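Local coordinates for beta-glucuronidase (uncultured Clostridium sp., PDB 6U7J), which hydrolyses beta-D-glucuronides as a gut microbial family 2 glycoside hydrolase, and probably helps reactivate estrogens from their glucuronide conjugates, at residues K315-C326 against Y342-M351. Numbering follows the deposited sequence.
Sequences KGLDEALNVRDC and YPYAEEMMQM
Met-351 has the largest share of the contact and reaches between Cys-326, Val-323 and Asn-322. Its SD lies 3.6 Å from Cys-326 SG. The same sulfur touches Val-323 CG2, and the two side chains lie roughly perpendicular. The Met-351 chain is extended as far as SD and bends there (chi3 -35°), which brings CE to 3.9 Å from Asn-322 CB. Met-348 comes to the same asparagine with its sulfur, 4.1 Å from Asn-322 CG. The bend at chi2 turns that sulfur toward the amide. Phe-337 of strand 336-338 also touches Met-348.

Both segments belong to the TIM barrel domain. Helices 319-332 and 346-355 follow one another in the chain, joined through strand 336-338 of the parallel barrel sheet. Their segments run roughly parallel, with axes 10.7 Å apart at an angle of 33°.

Glu-347 lies nearer the start of the helices, against Leu-317 and Glu-319. Leu-317 CD2 lies 3.8 Å from Glu-347 OE1, an oxygen buried here. Glu-319 OE1 sits against the aliphatic part of the same side chain, 3.5 Å from Glu-347 CG. The two carboxylate planes are 74° apart and their charged atoms do not touch. Glu-347 OE2 forms a salt bridge with Arg-189, and a calcium ion is bound close to this side chain. These two positive groups probably offset the nearby negative charge of Glu-319.

In the loops before the helices, Lys-315 NZ donates a 2.7 Å hydrogen bond to Tyr-342 OH. His-307 and Glu-308 also bond to that hydroxyl.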
ATOM      1  N   LYS B 315      -3.607  -3.733  23.908  1.00 25.33           N
ATOM      2  CA  LYS B 315      -3.165  -2.774  24.913  1.00 28.92           C
ATOM      3  C   LYS B 315      -2.118  -3.344  25.861  1.00 29.89           C
ATOM      4  O   LYS B 315      -1.875  -2.752  26.921  1.00 29.53           O
ATOM      5  CB  LYS B 315      -4.356  -2.268  25.734  1.00 25.38           C
ATOM      6  CG  LYS B 315      -5.597  -1.931  24.897  1.00 27.34           C
ATOM      7  CD  LYS B 315      -6.567  -1.071  25.686  1.00 25.53           C
ATOM      8  CE  LYS B 315      -6.050   0.361  25.817  1.00 28.39           C
ATOM      9  NZ  LYS B 315      -6.067   1.086  24.505  1.00 29.47           N
ATOM     10  N   GLY B 316      -1.508  -4.476  25.523  1.00 28.52           N
ATOM     11  CA  GLY B 316      -0.557  -5.093  26.439  1.00 27.90           C
ATOM     12  C   GLY B 316       0.744  -4.309  26.508  1.00 34.96           C
ATOM     13  O   GLY B 316       1.205  -3.735  25.516  1.00 31.92           O
ATOM     14  N   LEU B 317       1.340  -4.287  27.706  1.00 31.61           N
ATOM     15  CA  LEU B 317       2.582  -3.556  27.926  1.00 30.05           C
ATOM     16  C   LEU B 317       3.713  -4.136  27.092  1.00 30.93           C
ATOM     17  O   LEU B 317       3.884  -5.353  26.994  1.00 28.73           O
ATOM     18  CB  LEU B 317       2.965  -3.589  29.403  1.00 32.84           C
ATOM     19  CG  LEU B 317       4.360  -3.087  29.789  1.00 33.56           C
ATOM     20  CD1 LEU B 317       4.468  -1.577  29.592  1.00 27.17           C
ATOM     21  CD2 LEU B 317       4.702  -3.497  31.250  1.00 31.66           C
ATOM     22  N   ASP B 318       4.500  -3.245  26.503  1.00 30.77           N
ATOM     23  CA  ASP B 318       5.583  -3.623  25.604  1.00 31.68           C
ATOM     24  C   ASP B 318       6.679  -2.584  25.810  1.00 31.02           C
ATOM     25  O   ASP B 318       6.595  -1.479  25.272  1.00 30.89           O
ATOM     26  CB  ASP B 318       5.103  -3.649  24.158  1.00 35.71           C
ATOM     27  CG  ASP B 318       6.174  -4.145  23.184  1.00 42.00           C
ATOM     28  OD1 ASP B 318       7.378  -4.165  23.538  1.00 35.66           O
ATOM     29  OD2 ASP B 318       5.800  -4.532  22.050  1.00 48.34           O
ATOM     30  N   GLU B 319       7.703  -2.944  26.569  1.00 30.51           N
ATOM     31  CA  GLU B 319       8.683  -1.934  26.936  1.00 34.93           C
ATOM     32  C   GLU B 319       9.620  -1.611  25.790  1.00 32.51           C
ATOM     33  O   GLU B 319      10.132  -0.486  25.710  1.00 31.61           O
ATOM     34  CB  GLU B 319       9.440  -2.390  28.174  1.00 33.93           C
ATOM     35  CG  GLU B 319       8.527  -2.326  29.378  1.00 34.94           C
ATOM     36  CD  GLU B 319       9.283  -2.388  30.655  1.00 42.94           C
ATOM     37  OE1 GLU B 319       9.666  -1.318  31.177  1.00 43.01           O
ATOM     38  OE2 GLU B 319       9.507  -3.521  31.120  1.00 45.26           O
ATOM     39  N   ALA B 320       9.839  -2.567  24.886  1.00 29.45           N
ATOM     40  CA  ALA B 320      10.603  -2.248  23.691  1.00 31.60           C
ATOM     41  C   ALA B 320       9.860  -1.216  22.866  1.00 31.35           C
ATOM     42  O   ALA B 320      10.460  -0.259  22.365  1.00 32.15           O
ATOM     43  CB  ALA B 320      10.880  -3.514  22.880  1.00 33.21           C
ATOM     44  N   LEU B 321       8.536  -1.365  22.769  1.00 32.45           N
ATOM     45  CA  LEU B 321       7.712  -0.368  22.094  1.00 30.39           C
ATOM     46  C   LEU B 321       7.792   0.988  22.786  1.00 32.68           C
ATOM     47  O   LEU B 321       7.878   2.028  22.120  1.00 30.10           O
ATOM     48  CB  LEU B 321       6.266  -0.855  22.044  1.00 31.39           C
ATOM     49  CG  LEU B 321       5.207  -0.020  21.336  1.00 39.84           C
ATOM     50  CD1 LEU B 321       5.312  -0.197  19.828  1.00 33.85           C
ATOM     51  CD2 LEU B 321       3.823  -0.425  21.846  1.00 41.91           C
ATOM     52  N   ASN B 322       7.749   1.001  24.123  1.00 29.33           N
ATOM     53  CA  ASN B 322       7.821   2.266  24.849  1.00 30.94           C
ATOM     54  C   ASN B 322       9.134   2.988  24.578  1.00 29.38           C
ATOM     55  O   ASN B 322       9.156   4.215  24.434  1.00 31.71           O
ATOM     56  CB  ASN B 322       7.659   2.029  26.353  1.00 30.82           C
ATOM     57  CG  ASN B 322       6.266   1.544  26.715  1.00 34.00           C
ATOM     58  OD1 ASN B 322       5.332   1.656  25.916  1.00 32.41           O
ATOM     59  ND2 ASN B 322       6.124   0.987  27.912  1.00 30.04           N
ATOM     60  N   VAL B 323      10.245   2.254  24.544  1.00 28.61           N
ATOM     61  CA  VAL B 323      11.524   2.915  24.318  1.00 31.05           C
ATOM     62  C   VAL B 323      11.568   3.486  22.913  1.00 28.80           C
ATOM     63  O   VAL B 323      12.007   4.620  22.700  1.00 29.70           O
ATOM     64  CB  VAL B 323      12.699   1.953  24.567  1.00 32.95           C
ATOM     65  CG1 VAL B 323      14.008   2.637  24.179  1.00 29.38           C
ATOM     66  CG2 VAL B 323      12.735   1.486  26.035  1.00 30.65           C
ATOM     67  N   ARG B 324      11.083   2.723  21.936  1.00 29.70           N
ATOM     68  CA  ARG B 324      11.007   3.233  20.572  1.00 26.42           C
ATOM     69  C   ARG B 324      10.135   4.477  20.511  1.00 28.90           C
ATOM     70  O   ARG B 324      10.481   5.448  19.828  1.00 28.87           O
ATOM     71  CB  ARG B 324      10.488   2.124  19.641  1.00 28.58           C
ATOM     72  CG  ARG B 324      10.031   2.578  18.261  1.00 27.38           C
ATOM     73  CD  ARG B 324      11.216   2.925  17.366  1.00 28.32           C
ATOM     74  NE  ARG B 324      10.782   3.292  16.019  1.00 31.35           N
ATOM     75  CZ  ARG B 324      11.595   3.693  15.046  1.00 29.22           C
ATOM     76  NH1 ARG B 324      12.897   3.796  15.263  1.00 25.84           N
ATOM     77  NH2 ARG B 324      11.100   4.002  13.854  1.00 28.58           N
ATOM     78  N   ASP B 325       9.018   4.487  21.254  1.00 27.29           N
ATOM     79  CA  ASP B 325       8.142   5.664  21.260  1.00 24.62           C
ATOM     80  C   ASP B 325       8.851   6.885  21.854  1.00 30.86           C
ATOM     81  O   ASP B 325       8.734   7.998  21.323  1.00 30.99           O
ATOM     82  CB  ASP B 325       6.849   5.367  22.030  1.00 26.08           C
ATOM     83  CG  ASP B 325       5.856   4.495  21.229  1.00 34.30           C
ATOM     84  OD1 ASP B 325       6.212   4.021  20.128  1.00 32.67           O
ATOM     85  OD2 ASP B 325       4.713   4.277  21.706  1.00 32.45           O
ATOM     86  N   CYS B 326       9.610   6.700  22.942  1.00 28.01           N
ATOM     87  CA  CYS B 326      10.326   7.836  23.518  1.00 31.01           C
ATOM     88  C   CYS B 326      11.437   8.313  22.591  1.00 31.19           C
ATOM     89  O   CYS B 326      11.731   9.517  22.534  1.00 33.44           O
ATOM     90  CB  CYS B 326      10.913   7.465  24.872  1.00 29.15           C
ATOM     91  SG  CYS B 326       9.654   7.110  26.104  1.00 34.65           S
ATOM     92  N   TYR B 342      -7.097   7.038  29.691  1.00 35.91           N
ATOM     93  CA  TYR B 342      -6.896   6.121  30.814  1.00 34.11           C
ATOM     94  C   TYR B 342      -5.455   6.221  31.296  1.00 32.05           C
ATOM     95  O   TYR B 342      -4.571   6.634  30.538  1.00 34.63           O
ATOM     96  CB  TYR B 342      -7.207   4.669  30.385  1.00 32.02           C
ATOM     97  CG  TYR B 342      -6.689   4.347  29.010  1.00 31.84           C
ATOM     98  CD1 TYR B 342      -7.523   4.381  27.889  1.00 30.18           C
ATOM     99  CD2 TYR B 342      -5.362   4.018  28.811  1.00 31.58           C
ATOM    100  CE1 TYR B 342      -7.035   4.111  26.606  1.00 28.09           C
ATOM    101  CE2 TYR B 342      -4.865   3.751  27.536  1.00 33.48           C
ATOM    102  CZ  TYR B 342      -5.706   3.799  26.437  1.00 28.97           C
ATOM    103  OH  TYR B 342      -5.197   3.525  25.190  1.00 30.38           O
ATOM    104  N   PRO B 343      -5.202   5.841  32.541  1.00 33.01           N
ATOM    105  CA  PRO B 343      -3.812   5.773  33.016  1.00 29.36           C
ATOM    106  C   PRO B 343      -3.003   4.724  32.258  1.00 33.02           C
ATOM    107  O   PRO B 343      -3.517   3.670  31.885  1.00 35.66           O
ATOM    108  CB  PRO B 343      -3.959   5.389  34.504  1.00 34.42           C
ATOM    109  CG  PRO B 343      -5.344   5.827  34.871  1.00 32.79           C
ATOM    110  CD  PRO B 343      -6.185   5.682  33.631  1.00 31.80           C
ATOM    111  N   TYR B 344      -1.729   5.018  32.046  1.00 31.39           N
ATOM    112  CA  TYR B 344      -0.826   4.088  31.397  1.00 29.61           C
ATOM    113  C   TYR B 344      -0.099   3.254  32.453  1.00 34.51           C
ATOM    114  O   TYR B 344      -0.207   3.499  33.659  1.00 29.14           O
ATOM    115  CB  TYR B 344       0.182   4.835  30.510  1.00 29.82           C
ATOM    116  CG  TYR B 344      -0.421   5.537  29.290  1.00 31.39           C
ATOM    117  CD1 TYR B 344      -1.774   5.391  28.969  1.00 28.94           C
ATOM    118  CD2 TYR B 344       0.370   6.346  28.462  1.00 30.69           C
ATOM    119  CE1 TYR B 344      -2.328   6.024  27.859  1.00 29.87           C
ATOM    120  CE2 TYR B 344      -0.173   6.998  27.349  1.00 30.02           C
ATOM    121  CZ  TYR B 344      -1.521   6.830  27.051  1.00 35.19           C
ATOM    122  OH  TYR B 344      -2.075   7.469  25.957  1.00 34.12           O
ATOM    123  N   ALA B 345       0.635   2.244  31.980  1.00 29.30           N
ATOM    124  CA  ALA B 345       1.452   1.427  32.856  1.00 32.29           C
ATOM    125  C   ALA B 345       2.450   2.306  33.605  1.00 33.77           C
ATOM    126  O   ALA B 345       2.920   3.320  33.096  1.00 31.24           O
ATOM    127  CB  ALA B 345       2.182   0.354  32.048  1.00 29.89           C
ATOM    128  N   GLU B 346       2.760   1.911  34.839  1.00 32.10           N
ATOM    129  CA  GLU B 346       3.713   2.680  35.632  1.00 32.47           C
ATOM    130  C   GLU B 346       5.084   2.717  34.986  1.00 32.91           C
ATOM    131  O   GLU B 346       5.817   3.698  35.161  1.00 36.96           O
ATOM    132  CB  GLU B 346       3.806   2.109  37.046  1.00 34.77           C
ATOM    133  CG  GLU B 346       2.463   1.977  37.689  1.00 37.67           C
ATOM    134  CD  GLU B 346       2.542   1.609  39.138  1.00 44.74           C
ATOM    135  OE1 GLU B 346       3.077   2.438  39.927  1.00 43.49           O
ATOM    136  OE2 GLU B 346       2.072   0.490  39.477  1.00 43.95           O
ATOM    137  N   GLU B 347       5.455   1.664  34.254  1.00 33.43           N
ATOM    138  CA  GLU B 347       6.728   1.665  33.533  1.00 35.30           C
ATOM    139  C   GLU B 347       6.856   2.890  32.626  1.00 35.57           C
ATOM    140  O   GLU B 347       7.920   3.512  32.564  1.00 35.33           O
ATOM    141  CB  GLU B 347       6.874   0.379  32.709  1.00 35.00           C
ATOM    142  CG  GLU B 347       7.152  -0.883  33.513  1.00 37.85           C
ATOM    143  CD  GLU B 347       5.923  -1.391  34.245  1.00 43.49           C
ATOM    144  OE1 GLU B 347       4.821  -0.872  33.968  1.00 41.26           O
ATOM    145  OE2 GLU B 347       6.061  -2.300  35.101  1.00 47.11           O
ATOM    146  N   MET B 348       5.774   3.259  31.929  1.00 34.49           N
ATOM    147  CA  MET B 348       5.804   4.447  31.071  1.00 37.87           C
ATOM    148  C   MET B 348       5.970   5.721  31.903  1.00 37.13           C
ATOM    149  O   MET B 348       6.721   6.631  31.523  1.00 35.49           O
ATOM    150  CB  MET B 348       4.530   4.503  30.212  1.00 31.97           C
ATOM    151  CG  MET B 348       4.537   5.542  29.051  1.00 37.83           C
ATOM    152  SD  MET B 348       5.964   5.433  27.911  1.00 40.94           S
ATOM    153  CE  MET B 348       5.377   6.352  26.471  1.00 37.58           C
ATOM    154  N   MET B 349       5.301   5.791  33.057  1.00 34.48           N
ATOM    155  CA  MET B 349       5.442   6.957  33.930  1.00 37.02           C
ATOM    156  C   MET B 349       6.858   7.071  34.489  1.00 35.18           C
ATOM    157  O   MET B 349       7.420   8.177  34.567  1.00 33.59           O
ATOM    158  CB  MET B 349       4.416   6.887  35.066  1.00 35.18           C
ATOM    159  CG  MET B 349       2.984   6.722  34.583  1.00 31.93           C
ATOM    160  SD  MET B 349       2.495   8.006  33.405  1.00 37.37           S
ATOM    161  CE  MET B 349       2.558   9.411  34.494  1.00 34.64           C
ATOM    162  N   GLN B 350       7.456   5.945  34.881  1.00 35.85           N
ATOM    163  CA  GLN B 350       8.852   5.983  35.313  1.00 38.94           C
ATOM    164  C   GLN B 350       9.769   6.422  34.175  1.00 36.77           C
ATOM    165  O   GLN B 350      10.694   7.217  34.380  1.00 32.12           O
ATOM    166  CB  GLN B 350       9.280   4.618  35.854  1.00 35.50           C
ATOM    167  CG  GLN B 350       8.565   4.211  37.127  1.00 35.87           C
ATOM    168  CD  GLN B 350       8.533   2.704  37.311  1.00 38.28           C
ATOM    169  OE1 GLN B 350       9.204   1.958  36.586  1.00 37.43           O
ATOM    170  NE2 GLN B 350       7.754   2.246  38.281  1.00 37.92           N
ATOM    171  N   MET B 351       9.528   5.917  32.965  1.00 33.51           N
ATOM    172  CA  MET B 351      10.341   6.335  31.826  1.00 39.27           C
ATOM    173  C   MET B 351      10.276   7.851  31.630  1.00 35.05           C
ATOM    174  O   MET B 351      11.304   8.510  31.439  1.00 31.55           O
ATOM    175  CB  MET B 351       9.880   5.590  30.570  1.00 40.03           C
ATOM    176  CG  MET B 351      10.848   5.628  29.392  1.00 49.93           C
ATOM    177  SD  MET B 351      10.514   4.305  28.187  1.00 48.51           S
ATOM    178  CE  MET B 351      10.004   3.010  29.318  1.00 41.02           C
TER